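Local coordinates for protein Non-ribosomal peptide synthetase (Methanobrevibacter ruminantium, PDB 6VTJ) that probably carries a peptide on the phosphopantetheine arm of its carrier domain and releases it reductively, using NAD(P)H, through its Rossmann-type reductase domain, at residues L321-R324 / V329-K332; N337-N342 / I394-I399; N404-G409 / Y476-F481; Q420-N425 / F438-F443. All coordinates share one frame; numbering follows the deposited sequence.

How the contacts relate
Following the chain, contact 1 comes first: the end of strand 313-322 turns back after four intervening residues, so 329-332 lies against 321-324. Contact 2 follows in series, joining the start of helix 338-349 to 394-399 and closing a loop of 51 residues that contains strands 360-365 and 385-388. Contact 3 spans the longest interval, bringing helix 474-485 back onto the turn after helix 396-403; contact 4, between 420-425 and 438-443, is nested inside that loop. No contacts cross. Contacts 1, 2 and 3 touch one another: Met322 packs on Phe339, Tyr476 OH hydrogen-bonds Ser323 O, and Phe481 meets Ile399. Contact 4 touches none of the others, its nearest atoms about 6 Å from contact 2.

Contact 1: residues L321-R324 / V329-K332; sequences LMSR and VFQK
Val329 meets Arg324 twice. Its carbonyl O accepts a nearly straight hydrogen bond from Arg324 N (3.0 Å, 167° at the hydrogen), although the donor stands well out of the carbonyl plane. Its side chain runs beside that of Arg324, with CB over one face of the guanidinium and CG2 3.4 Å from Arg324 NH2. At Phe330, CG lies anti to the backbone N (chi1 -167°), which carries the ring back along the strand end. Leu321 O sits at the ring edge, 3.6 Å from Phe330 CE1, and Ser323 OG lies 3.4 Å from Phe330 CB. Met322 SD makes an oblique Met-aromatic contact, 5.4 Å from the Phe330 ring centroid, and its CE adds apolar packing. Gln331 is linked through a water that donates to both Gln331 OE1 and Leu321 O. In this turn off the Rossmann-type sheet, Asp327, His141 and Tyr177 hold the guanidinium, so Val329 packs on a group whose charge is already paired, while the one direct backbone bond, Arg324 N to Val329 O, closes the turn.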
loop_
_atom_site.group_PDB
_atom_site.type_symbol
_atom_site.label_atom_id
_atom_site.label_comp_id
_atom_site.label_asym_id
_atom_site.label_seq_id
_atom_site.Cartn_x
_atom_site.Cartn_y
_atom_site.Cartn_z
ATOM N N LEU A 321 -5.015 -3.347 -4.393
ATOM C CA LEU A 321 -4.423 -3.777 -5.659
ATOM C C LEU A 321 -4.485 -5.297 -5.782
ATOM O O LEU A 321 -3.730 -6.012 -5.110
ATOM C CB LEU A 321 -2.982 -3.287 -5.766
ATOM C CG LEU A 321 -2.789 -1.770 -5.746
ATOM C CD1 LEU A 321 -1.342 -1.427 -5.993
ATOM C CD2 LEU A 321 -3.679 -1.083 -6.779
ATOM N N MET A 322 -5.313 -5.788 -6.698
ATOM C CA MET A 322 -5.623 -7.211 -6.795
ATOM C C MET A 322 -5.232 -7.771 -8.166
ATOM O O MET A 322 -4.764 -7.058 -9.058
ATOM C CB MET A 322 -7.110 -7.440 -6.501
ATOM C CG MET A 322 -7.413 -7.377 -4.994
ATOM S SD MET A 322 -6.745 -8.808 -4.118
ATOM C CE MET A 322 -5.353 -8.170 -3.145
ATOM N N SER A 323 -5.463 -9.071 -8.321
ATOM C CA SER A 323 -4.998 -9.824 -9.481
ATOM C C SER A 323 -5.628 -9.330 -10.777
ATOM O O SER A 323 -6.736 -8.775 -10.792
ATOM C CB SER A 323 -5.327 -11.306 -9.300
ATOM O OG SER A 323 -5.055 -11.681 -7.972
ATOM N N ARG A 324 -4.907 -9.571 -11.877
ATOM C CA ARG A 324 -5.373 -9.178 -13.204
ATOM C C ARG A 324 -6.782 -9.681 -13.461
ATOM O O ARG A 324 -7.136 -10.817 -13.117
ATOM C CB ARG A 324 -4.447 -9.712 -14.301
ATOM C CG ARG A 324 -3.111 -9.010 -14.368
ATOM C CD ARG A 324 -2.457 -9.155 -15.724
ATOM N NE ARG A 324 -2.020 -10.525 -16.018
ATOM C CZ ARG A 324 -0.749 -10.917 -16.055
ATOM N NH1 ARG A 324 0.215 -10.048 -15.787
ATOM N NH2 ARG A 324 -0.433 -12.179 -16.351
ATOM N N VAL A 329 -3.712 -13.320 -12.510
ATOM C CA VAL A 329 -2.333 -13.377 -12.040
ATOM C C VAL A 329 -2.123 -12.283 -11.006
ATOM O O VAL A 329 -2.461 -11.117 -11.244
ATOM C CB VAL A 329 -1.342 -13.243 -13.210
ATOM C CG1 VAL A 329 0.049 -12.901 -12.701
ATOM C CG2 VAL A 329 -1.301 -14.525 -14.000
ATOM N N PHE A 330 -1.533 -12.659 -9.870
ATOM C CA PHE A 330 -1.229 -11.792 -8.748
ATOM C C PHE A 330 0.276 -11.525 -8.703
ATOM O O PHE A 330 1.028 -11.957 -9.580
ATOM C CB PHE A 330 -1.755 -12.435 -7.459
ATOM C CG PHE A 330 -1.771 -11.499 -6.284
ATOM C CD1 PHE A 330 -2.329 -10.229 -6.400
ATOM C CD2 PHE A 330 -1.193 -11.873 -5.080
ATOM C CE1 PHE A 330 -2.338 -9.360 -5.327
ATOM C CE2 PHE A 330 -1.172 -11.007 -3.996
ATOM C CZ PHE A 330 -1.763 -9.741 -4.116
ATOM N N GLN A 331 0.732 -10.831 -7.664
ATOM C CA GLN A 331 2.129 -10.414 -7.615
ATOM C C GLN A 331 3.060 -11.610 -7.366
ATOM O O GLN A 331 2.651 -12.658 -6.865
ATOM C CB GLN A 331 2.330 -9.335 -6.540
ATOM C CG GLN A 331 2.210 -9.822 -5.122
ATOM C CD GLN A 331 1.815 -8.716 -4.165
ATOM O OE1 GLN A 331 1.287 -7.679 -4.569
ATOM N NE2 GLN A 331 2.059 -8.936 -2.882
ATOM N N LYS A 332 4.337 -11.443 -7.743
ATOM C CA LYS A 332 5.322 -12.495 -7.487
ATOM C C LYS A 332 5.372 -12.869 -6.006
ATOM O O LYS A 332 5.372 -14.055 -5.662
ATOM C CB LYS A 332 6.701 -12.066 -7.975
HETATM O O HOH W 1 -1.118 -5.831 -3.815
#

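Contact 2: residues N337-N342 / I394-I399; sequences NAFLNN and ISHRDI. With PNS (4'-phosphopantetheine), chain B.
The Phe339 ring has Ile399 CD1 at its edge, near the ring plane and 3.8 Å from Phe339 CZ, and meets the imidazole of His396 obliquely, the two planes at 60°. The closest atoms of that pair are Phe339 CE1 and His396 NE2, 3.8 Å apart. Ile399 CD1 also lies over one face of the imidazole, toward its rim. In the plane of the imidazole, at its edge, a water stands 3.0 Å from His396 NE2 and donates to Phe339 O; His396 ND1 is bonded to Glu359 O, so both ring nitrogens have partners. These groups join two helix starts beside the Rossmann-type sheet, where Phe339 also packs on Val361 and Met363 of strand 360-365. Ser395 and Asp398 form a capping box, in which Ser395 N donates to Asp398 OD2 (2.9 Å) and Ser395 OG receives a weak bond from Arg397 N. Asn337 caps the other helix, its OD1 taking Leu340 N on a lone pair at 2.9 Å. One residue on, Ala338 N donates an almost straight bond to O40 of the phosphopantetheine (3.0 Å, 173°).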
loop_
_atom_site.group_PDB
_atom_site.type_symbol
_atom_site.label_atom_id
_atom_site.label_comp_id
_atom_site.label_asym_id
_atom_site.label_seq_id
_atom_site.Cartn_x
_atom_site.Cartn_y
_atom_site.Cartn_z
ATOM N N ASN A 337 0.459 -10.052 0.987
ATOM C CA ASN A 337 -0.699 -9.165 0.922
ATOM C C ASN A 337 -1.587 -9.319 2.154
ATOM O O ASN A 337 -2.035 -10.428 2.460
ATOM C CB ASN A 337 -1.523 -9.463 -0.332
ATOM C CG ASN A 337 -2.587 -8.437 -0.557
ATOM O OD1 ASN A 337 -3.738 -8.611 -0.134
ATOM N ND2 ASN A 337 -2.209 -7.321 -1.191
ATOM N N ALA A 338 -1.920 -8.193 2.807
ATOM C CA ALA A 338 -2.687 -8.249 4.051
ATOM C C ALA A 338 -4.152 -8.619 3.820
ATOM O O ALA A 338 -4.728 -9.401 4.592
ATOM C CB ALA A 338 -2.580 -6.915 4.799
ATOM N N PHE A 339 -4.781 -8.068 2.781
ATOM C CA PHE A 339 -6.166 -8.428 2.476
ATOM C C PHE A 339 -6.299 -9.927 2.214
ATOM O O PHE A 339 -7.192 -10.597 2.758
ATOM C CB PHE A 339 -6.646 -7.611 1.270
ATOM C CG PHE A 339 -7.953 -8.074 0.681
ATOM C CD1 PHE A 339 -9.151 -7.770 1.291
ATOM C CD2 PHE A 339 -7.979 -8.799 -0.496
ATOM C CE1 PHE A 339 -10.349 -8.193 0.739
ATOM C CE2 PHE A 339 -9.164 -9.216 -1.037
ATOM C CZ PHE A 339 -10.353 -8.902 -0.421
ATOM N N LEU A 340 -5.405 -10.479 1.393
ATOM C CA LEU A 340 -5.488 -11.905 1.102
ATOM C C LEU A 340 -5.136 -12.748 2.323
ATOM O O LEU A 340 -5.718 -13.805 2.508
ATOM C CB LEU A 340 -4.591 -12.266 -0.087
ATOM C CG LEU A 340 -5.096 -11.765 -1.452
ATOM C CD1 LEU A 340 -4.047 -11.945 -2.521
ATOM C CD2 LEU A 340 -6.371 -12.429 -1.881
ATOM N N ASN A 341 -4.205 -12.311 3.175
ATOM C CA ASN A 341 -3.877 -13.131 4.343
ATOM C C ASN A 341 -5.013 -13.136 5.353
ATOM O O ASN A 341 -5.226 -14.133 6.056
ATOM C CB ASN A 341 -2.580 -12.638 5.008
ATOM C CG ASN A 341 -1.332 -13.067 4.253
ATOM O OD1 ASN A 341 -1.301 -14.124 3.614
ATOM N ND2 ASN A 341 -0.298 -12.244 4.314
ATOM N N ASN A 342 -5.746 -12.027 5.442
ATOM C CA ASN A 342 -6.960 -11.992 6.243
ATOM C C ASN A 342 -7.978 -13.001 5.719
ATOM O O ASN A 342 -8.560 -13.776 6.499
ATOM C CB ASN A 342 -7.515 -10.566 6.244
ATOM C CG ASN A 342 -8.967 -10.502 6.662
ATOM O OD1 ASN A 342 -9.278 -10.448 7.859
ATOM N N ILE A 394 -17.445 -5.111 -3.342
ATOM C CA ILE A 394 -18.018 -6.385 -2.947
ATOM C C ILE A 394 -17.849 -6.526 -1.437
ATOM O O ILE A 394 -17.145 -5.746 -0.794
ATOM C CB ILE A 394 -17.382 -7.578 -3.695
ATOM C CG1 ILE A 394 -15.889 -7.683 -3.433
ATOM C CG2 ILE A 394 -17.592 -7.449 -5.177
ATOM C CD1 ILE A 394 -15.278 -8.917 -4.080
ATOM N N SER A 395 -18.514 -7.524 -0.868
ATOM C CA SER A 395 -18.353 -7.812 0.550
ATOM C C SER A 395 -17.615 -9.129 0.726
ATOM O O SER A 395 -17.330 -9.837 -0.236
ATOM C CB SER A 395 -19.705 -7.853 1.258
ATOM O OG SER A 395 -20.344 -9.075 0.983
ATOM N N HIS A 396 -17.307 -9.457 1.984
ATOM C CA HIS A 396 -16.643 -10.722 2.248
ATOM C C HIS A 396 -17.589 -11.902 2.114
ATOM O O HIS A 396 -17.119 -13.036 2.026
ATOM C CB HIS A 396 -15.984 -10.700 3.623
ATOM C CG HIS A 396 -14.687 -9.950 3.636
ATOM N ND1 HIS A 396 -14.624 -8.573 3.591
ATOM C CD2 HIS A 396 -13.405 -10.383 3.644
ATOM C CE1 HIS A 396 -13.360 -8.189 3.597
ATOM N NE2 HIS A 396 -12.598 -9.268 3.621
ATOM N N ARG A 397 -18.897 -11.660 2.053
ATOM C CA ARG A 397 -19.812 -12.724 1.665
ATOM C C ARG A 397 -19.627 -13.070 0.197
ATOM O O ARG A 397 -19.672 -14.247 -0.176
ATOM C CB ARG A 397 -21.261 -12.316 1.943
ATOM C CG ARG A 397 -21.555 -11.995 3.399
ATOM C CD ARG A 397 -23.029 -11.635 3.610
ATOM N NE ARG A 397 -23.293 -11.406 5.020
ATOM C CZ ARG A 397 -23.184 -10.223 5.615
ATOM N NH1 ARG A 397 -22.841 -9.145 4.913
ATOM N NH2 ARG A 397 -23.413 -10.119 6.916
ATOM N N ASP A 398 -19.383 -12.066 -0.648
ATOM C CA ASP A 398 -19.076 -12.348 -2.045
ATOM C C ASP A 398 -17.811 -13.177 -2.156
ATOM O O ASP A 398 -17.756 -14.180 -2.899
ATOM C CB ASP A 398 -18.920 -11.044 -2.823
ATOM C CG ASP A 398 -20.205 -10.275 -2.921
ATOM O OD1 ASP A 398 -21.213 -10.874 -3.347
ATOM O OD2 ASP A 398 -20.210 -9.070 -2.581
ATOM N N ILE A 399 -16.780 -12.778 -1.401
ATOM C CA ILE A 399 -15.515 -13.494 -1.470
ATOM C C ILE A 399 -15.686 -14.912 -0.961
ATOM O O ILE A 399 -15.218 -15.868 -1.587
ATOM C CB ILE A 399 -14.419 -12.749 -0.695
ATOM C CG1 ILE A 399 -13.988 -11.504 -1.468
ATOM C CG2 ILE A 399 -13.251 -13.678 -0.452
ATOM C CD1 ILE A 399 -13.858 -10.285 -0.596
HETATM O O23 PNS B . 8.984 -7.008 7.438
HETATM P P24 PNS B . 8.068 -8.138 7.552
HETATM O O26 PNS B . 8.262 -9.234 6.644
HETATM O O27 PNS B . 6.711 -7.572 7.111
HETATM C C28 PNS B . 5.501 -8.212 7.391
HETATM C C29 PNS B . 4.294 -7.317 7.166
HETATM C C30 PNS B . 3.057 -8.133 7.408
HETATM C C31 PNS B . 4.312 -6.177 8.170
HETATM C C32 PNS B . 4.298 -6.821 5.705
HETATM O O33 PNS B . 4.543 -7.915 4.865
HETATM C C34 PNS B . 3.022 -6.097 5.313
HETATM O O35 PNS B . 2.767 -5.066 5.851
HETATM N N36 PNS B . 2.235 -6.635 4.382
HETATM C C37 PNS B . 1.038 -6.059 3.863
HETATM C C38 PNS B . 1.259 -5.138 2.686
HETATM C C39 PNS B . -0.018 -4.790 1.995
HETATM O O40 PNS B . -0.876 -5.589 1.827
HETATM N N41 PNS B . -0.106 -3.566 1.589
HETATM O O HOH W 2 -9.664 -9.376 3.945
#

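Contact 3: residues N404-G409 / Y476-F481; sequences NTYGYG and YLKRLF
Thr405 faces the methylene chain of Lys478: OG1 and CG2 both lie near Lys478 CE, OG1 at 3.9 Å, and the two side chains cross at about a right angle. Neither polar end is spent here, since Thr405 OG1 is bonded to Ala402 O and Lys478 NZ pairs with Glu474. The larger share of the contact belongs to Tyr406. Its CG is anti to the carbonyl carbon (chi1 -56°), and the ring reaches across to helix 474-485 with its hydroxyl end foremost. There Tyr406 OH lies 3.3 Å from Phe481 CB, while Tyr406 CE2 rests 3.7 Å from the same carbon. The turn leaving helix 396-403 thus packs on helix 474-485 in the helical C-terminal part of the chain, and Phe481 carries the packing on to Ile399 and Leu403 of helix 396-403. Tyr406 OH also stands 3.3 Å from Lys478 O, but the angle is too poor for a hydrogen bond; its bonded partner is Asp482 OD1. With an alanine in place of Tyr406, a gap would probably open beside Phe481 CB and Asp482 OD1 would probably lose its hydroxyl mate. Behind the reaching ring, Tyr406 CB lies over one face of Tyr408, 3.7 Å above its plane, and Tyr408 in turn makes a cation-pi contact with Lys347.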
loop_
_atom_site.group_PDB
_atom_site.type_symbol
_atom_site.label_atom_id
_atom_site.label_comp_id
_atom_site.label_asym_id
_atom_site.label_seq_id
_atom_site.Cartn_x
_atom_site.Cartn_y
_atom_site.Cartn_z
ATOM N N ASN A 404 -16.100 -20.864 -1.283
ATOM C CA ASN A 404 -16.786 -22.112 -0.955
ATOM C C ASN A 404 -17.054 -23.001 -2.169
ATOM O O ASN A 404 -17.429 -24.165 -1.985
ATOM C CB ASN A 404 -18.099 -21.820 -0.231
ATOM C CG ASN A 404 -17.898 -21.587 1.239
ATOM O OD1 ASN A 404 -16.841 -21.905 1.780
ATOM N ND2 ASN A 404 -18.906 -21.034 1.903
ATOM N N THR A 405 -16.890 -22.505 -3.399
ATOM C CA THR A 405 -17.004 -23.424 -4.530
ATOM C C THR A 405 -15.831 -24.397 -4.599
ATOM O O THR A 405 -15.887 -25.361 -5.369
ATOM C CB THR A 405 -17.134 -22.661 -5.854
ATOM O OG1 THR A 405 -15.878 -22.061 -6.193
ATOM C CG2 THR A 405 -18.199 -21.588 -5.754
ATOM N N TYR A 406 -14.786 -24.183 -3.805
ATOM C CA TYR A 406 -13.703 -25.147 -3.668
ATOM C C TYR A 406 -13.955 -26.167 -2.566
ATOM O O TYR A 406 -13.085 -27.000 -2.308
ATOM C CB TYR A 406 -12.377 -24.418 -3.407
ATOM C CG TYR A 406 -12.071 -23.402 -4.478
ATOM C CD1 TYR A 406 -11.552 -23.797 -5.708
ATOM C CD2 TYR A 406 -12.339 -22.057 -4.278
ATOM C CE1 TYR A 406 -11.301 -22.875 -6.706
ATOM C CE2 TYR A 406 -12.091 -21.126 -5.273
ATOM C CZ TYR A 406 -11.571 -21.540 -6.477
ATOM O OH TYR A 406 -11.318 -20.612 -7.447
ATOM N N GLY A 407 -15.110 -26.105 -1.905
ATOM C CA GLY A 407 -15.420 -27.012 -0.821
ATOM C C GLY A 407 -14.873 -26.632 0.533
ATOM O O GLY A 407 -14.776 -27.497 1.404
ATOM N N TYR A 408 -14.520 -25.359 0.757
ATOM C CA TYR A 408 -13.930 -24.980 2.042
ATOM C C TYR A 408 -14.947 -24.866 3.174
ATOM O O TYR A 408 -14.541 -24.820 4.341
ATOM C CB TYR A 408 -13.168 -23.658 1.916
ATOM C CG TYR A 408 -11.975 -23.728 0.998
ATOM C CD1 TYR A 408 -11.229 -24.899 0.870
ATOM C CD2 TYR A 408 -11.597 -22.627 0.253
ATOM C CE1 TYR A 408 -10.129 -24.960 0.014
ATOM C CE2 TYR A 408 -10.509 -22.676 -0.598
ATOM C CZ TYR A 408 -9.779 -23.841 -0.715
ATOM O OH TYR A 408 -8.700 -23.861 -1.569
ATOM N N GLY A 409 -16.243 -24.787 2.868
ATOM C CA GLY A 409 -17.264 -24.798 3.906
ATOM C C GLY A 409 -17.208 -23.655 4.899
ATOM O O GLY A 409 -17.597 -23.835 6.061
ATOM N N TYR A 476 -14.447 -13.698 -11.982
ATOM C CA TYR A 476 -13.169 -13.052 -11.718
ATOM C C TYR A 476 -12.564 -13.599 -10.437
ATOM O O TYR A 476 -11.381 -13.978 -10.406
ATOM C CB TYR A 476 -13.324 -11.535 -11.639
ATOM C CG TYR A 476 -12.153 -10.890 -10.972
ATOM C CD1 TYR A 476 -10.929 -10.805 -11.620
ATOM C CD2 TYR A 476 -12.254 -10.391 -9.679
ATOM C CE1 TYR A 476 -9.856 -10.221 -11.012
ATOM C CE2 TYR A 476 -11.186 -9.793 -9.064
ATOM C CZ TYR A 476 -9.990 -9.717 -9.730
ATOM O OH TYR A 476 -8.916 -9.127 -9.110
ATOM N N LEU A 477 -13.385 -13.713 -9.383
ATOM C CA LEU A 477 -12.863 -14.223 -8.121
ATOM C C LEU A 477 -12.346 -15.644 -8.299
ATOM O O LEU A 477 -11.302 -16.006 -7.743
ATOM C CB LEU A 477 -13.929 -14.135 -7.020
ATOM C CG LEU A 477 -14.295 -12.714 -6.553
ATOM C CD1 LEU A 477 -15.427 -12.740 -5.523
ATOM C CD2 LEU A 477 -13.070 -11.943 -5.994
ATOM N N LYS A 478 -13.010 -16.444 -9.143
ATOM C CA LYS A 478 -12.501 -17.800 -9.340
ATOM C C LYS A 478 -11.157 -17.766 -10.050
ATOM O O LYS A 478 -10.216 -18.467 -9.641
ATOM C CB LYS A 478 -13.506 -18.653 -10.108
ATOM C CG LYS A 478 -14.705 -19.044 -9.279
ATOM C CD LYS A 478 -15.744 -19.776 -10.112
ATOM C CE LYS A 478 -16.987 -20.036 -9.290
ATOM N NZ LYS A 478 -18.152 -20.451 -10.132
ATOM N N ARG A 479 -11.033 -16.916 -11.083
ATOM C CA ARG A 479 -9.734 -16.732 -11.720
ATOM C C ARG A 479 -8.693 -16.405 -10.667
ATOM O O ARG A 479 -7.629 -17.041 -10.598
ATOM C CB ARG A 479 -9.791 -15.625 -12.784
ATOM C CG ARG A 479 -10.642 -15.958 -14.015
ATOM C CD ARG A 479 -10.247 -15.126 -15.224
ATOM N NE ARG A 479 -10.688 -13.736 -15.123
ATOM C CZ ARG A 479 -11.959 -13.342 -15.192
ATOM N NH1 ARG A 479 -12.930 -14.230 -15.370
ATOM N NH2 ARG A 479 -12.263 -12.054 -15.091
ATOM N N LEU A 480 -9.042 -15.482 -9.765
ATOM C CA LEU A 480 -8.085 -15.032 -8.762
ATOM C C LEU A 480 -7.699 -16.193 -7.860
ATOM O O LEU A 480 -6.506 -16.494 -7.667
ATOM C CB LEU A 480 -8.697 -13.883 -7.955
ATOM C CG LEU A 480 -7.873 -13.182 -6.874
ATOM C CD1 LEU A 480 -8.366 -11.772 -6.701
ATOM C CD2 LEU A 480 -7.962 -13.949 -5.546
ATOM N N PHE A 481 -8.703 -16.918 -7.378
ATOM C CA PHE A 481 -8.392 -17.976 -6.441
ATOM C C PHE A 481 -7.740 -19.148 -7.158
ATOM O O PHE A 481 -6.842 -19.785 -6.587
ATOM C CB PHE A 481 -9.654 -18.375 -5.665
ATOM C CG PHE A 481 -10.093 -17.322 -4.676
ATOM C CD1 PHE A 481 -9.184 -16.764 -3.806
ATOM C CD2 PHE A 481 -11.396 -16.854 -4.667
ATOM C CE1 PHE A 481 -9.566 -15.784 -2.912
ATOM C CE2 PHE A 481 -11.790 -15.879 -3.779
ATOM C CZ PHE A 481 -10.875 -15.341 -2.896
#

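Contact 4: residues Q420-N425 / F438-F443; sequences QIYEQN and FSIDDF
Tyr422, near the end of helix 415-423, meets Phe438 and Ile440 on the loop that follows helix 431-435, in a small helix-on-loop contact with an ST turn at its far side. The packed part centres on the phenol ring. Ile440 CD1 makes a CH-pi contact over one of its faces, 4.2 Å from the ring centroid and 25° off the normal, and reaches nearest to Tyr422 CD2 at 3.8 Å. The same methyl lies in the plane of the Phe438 ring, at its edge. Phe438 approaches the phenol obliquely, with planes at 46° and Phe438 CE1 3.9 Å from Tyr422 CE1. Having CG anti to the backbone N in Tyr422 (chi1 164°) swings the phenol out from the helix toward this pair, and Ile430 packs against it as well. Were a serine to stand in place of Tyr422, a gap would be likely to open under Ile440 CD1, leaving Phe438 freer to turn and the water at the hydroxyl without its phenol partner.

Against this apolar packing, the hydroxyl end of the ring is joined more loosely. No direct hydrogen bond links the two segments; instead, a water 2.9 Å from Tyr422 OH accepts from Ile440 N. Just beyond, Ser439 OG closes the ST turn by accepting from Asp441 N at 3.1 Å.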
loop_
_atom_site.group_PDB
_atom_site.type_symbol
_atom_site.label_atom_id
_atom_site.label_comp_id
_atom_site.label_asym_id
_atom_site.label_seq_id
_atom_site.Cartn_x
_atom_site.Cartn_y
_atom_site.Cartn_z
ATOM N N GLN A 420 -15.264 -18.115 20.094
ATOM C CA GLN A 420 -14.966 -19.480 20.510
ATOM C C GLN A 420 -14.015 -20.132 19.514
ATOM O O GLN A 420 -13.066 -20.813 19.901
ATOM C CB GLN A 420 -16.253 -20.299 20.627
ATOM C CG GLN A 420 -16.978 -20.129 21.952
ATOM C CD GLN A 420 -18.327 -20.821 21.970
ATOM O OE1 GLN A 420 -18.504 -21.878 21.366
ATOM N NE2 GLN A 420 -19.288 -20.223 22.665
ATOM N N ILE A 421 -14.277 -19.916 18.230
ATOM C CA ILE A 421 -13.443 -20.473 17.174
ATOM C C ILE A 421 -12.076 -19.801 17.179
ATOM O O ILE A 421 -11.052 -20.449 16.955
ATOM C CB ILE A 421 -14.089 -20.296 15.788
ATOM C CG1 ILE A 421 -15.455 -20.986 15.745
ATOM C CG2 ILE A 421 -13.177 -20.843 14.701
ATOM C CD1 ILE A 421 -16.137 -20.903 14.397
ATOM N N TYR A 422 -12.068 -18.498 17.439
ATOM C CA TYR A 422 -10.828 -17.734 17.482
ATOM C C TYR A 422 -9.972 -18.186 18.658
ATOM O O TYR A 422 -8.765 -18.384 18.521
ATOM C CB TYR A 422 -11.124 -16.236 17.590
ATOM C CG TYR A 422 -9.932 -15.405 18.009
ATOM C CD1 TYR A 422 -8.979 -15.005 17.082
ATOM C CD2 TYR A 422 -9.760 -15.021 19.333
ATOM C CE1 TYR A 422 -7.888 -14.246 17.461
ATOM C CE2 TYR A 422 -8.672 -14.262 19.720
ATOM C CZ TYR A 422 -7.740 -13.877 18.780
ATOM O OH TYR A 422 -6.655 -13.121 19.162
ATOM N N GLU A 423 -10.608 -18.352 19.814
ATOM C CA GLU A 423 -9.908 -18.789 21.014
ATOM C C GLU A 423 -9.256 -20.145 20.774
ATOM O O GLU A 423 -8.124 -20.385 21.192
ATOM C CB GLU A 423 -10.872 -18.870 22.199
ATOM C CG GLU A 423 -10.819 -17.666 23.126
ATOM C CD GLU A 423 -12.108 -17.469 23.900
ATOM O OE1 GLU A 423 -12.817 -18.470 24.141
ATOM O OE2 GLU A 423 -12.413 -16.315 24.266
ATOM N N GLN A 424 -9.980 -21.027 20.093
ATOM C CA GLN A 424 -9.476 -22.356 19.787
ATOM C C GLN A 424 -8.400 -22.357 18.699
ATOM O O GLN A 424 -7.890 -23.433 18.363
ATOM C CB GLN A 424 -10.636 -23.271 19.371
ATOM C CG GLN A 424 -11.638 -23.557 20.485
ATOM N N ASN A 425 -8.054 -21.213 18.112
ATOM C CA ASN A 425 -7.029 -21.209 17.057
ATOM C C ASN A 425 -5.903 -20.218 17.330
ATOM O O ASN A 425 -5.449 -19.492 16.438
ATOM C CB ASN A 425 -7.641 -20.914 15.707
ATOM C CG ASN A 425 -8.260 -22.120 15.124
ATOM O OD1 ASN A 425 -7.609 -22.860 14.395
ATOM N ND2 ASN A 425 -9.512 -22.375 15.487
ATOM N N PHE A 438 -5.285 -7.000 13.951
ATOM C CA PHE A 438 -6.554 -7.414 14.536
ATOM C C PHE A 438 -6.427 -7.544 16.052
ATOM O O PHE A 438 -5.360 -7.850 16.593
ATOM C CB PHE A 438 -7.001 -8.741 13.897
ATOM C CG PHE A 438 -8.223 -9.383 14.511
ATOM C CD1 PHE A 438 -8.132 -10.146 15.679
ATOM C CD2 PHE A 438 -9.454 -9.296 13.874
ATOM C CE1 PHE A 438 -9.270 -10.761 16.229
ATOM C CE2 PHE A 438 -10.580 -9.906 14.409
ATOM C CZ PHE A 438 -10.490 -10.638 15.591
ATOM N N SER A 439 -7.530 -7.277 16.731
ATOM C CA SER A 439 -7.724 -7.633 18.123
ATOM C C SER A 439 -9.186 -7.998 18.288
ATOM O O SER A 439 -10.059 -7.316 17.743
ATOM C CB SER A 439 -7.357 -6.492 19.076
ATOM O OG SER A 439 -8.149 -6.560 20.251
ATOM N N ILE A 440 -9.448 -9.072 19.033
ATOM C CA ILE A 440 -10.821 -9.528 19.215
ATOM C C ILE A 440 -11.705 -8.426 19.788
ATOM O O ILE A 440 -12.928 -8.447 19.590
ATOM C CB ILE A 440 -10.841 -10.790 20.099
ATOM C CG1 ILE A 440 -12.126 -11.587 19.873
ATOM C CG2 ILE A 440 -10.671 -10.423 21.553
ATOM C CD1 ILE A 440 -12.216 -12.206 18.494
ATOM N N ASP A 441 -11.114 -7.435 20.460
ATOM C CA ASP A 441 -11.880 -6.325 21.014
ATOM C C ASP A 441 -12.228 -5.264 19.980
ATOM O O ASP A 441 -13.093 -4.422 20.249
ATOM C CB ASP A 441 -11.113 -5.673 22.166
ATOM C CG ASP A 441 -10.837 -6.633 23.296
ATOM O OD1 ASP A 441 -11.666 -7.548 23.502
ATOM O OD2 ASP A 441 -9.801 -6.461 23.984
ATOM N N ASP A 442 -11.589 -5.286 18.808
ATOM C CA ASP A 442 -11.845 -4.273 17.795
ATOM C C ASP A 442 -13.304 -4.243 17.344
ATOM O O ASP A 442 -13.708 -3.276 16.684
ATOM C CB ASP A 442 -10.909 -4.499 16.603
ATOM C CG ASP A 442 -9.464 -4.139 16.920
ATOM N N PHE A 443 -14.103 -5.250 17.704
ATOM C CA PHE A 443 -15.528 -5.296 17.351
ATOM C C PHE A 443 -16.420 -4.629 18.391
ATOM O O PHE A 443 -17.621 -4.481 18.169
ATOM C CB PHE A 443 -15.974 -6.744 17.144
ATOM C CG PHE A 443 -15.166 -7.470 16.111
ATOM C CD1 PHE A 443 -15.279 -7.136 14.774
ATOM C CD2 PHE A 443 -14.279 -8.469 16.476
ATOM C CE1 PHE A 443 -14.522 -7.788 13.816
ATOM C CE2 PHE A 443 -13.532 -9.130 15.523
ATOM C CZ PHE A 443 -13.649 -8.788 14.195
HETATM O O HOH W 3 -6.757 -10.325 19.797
#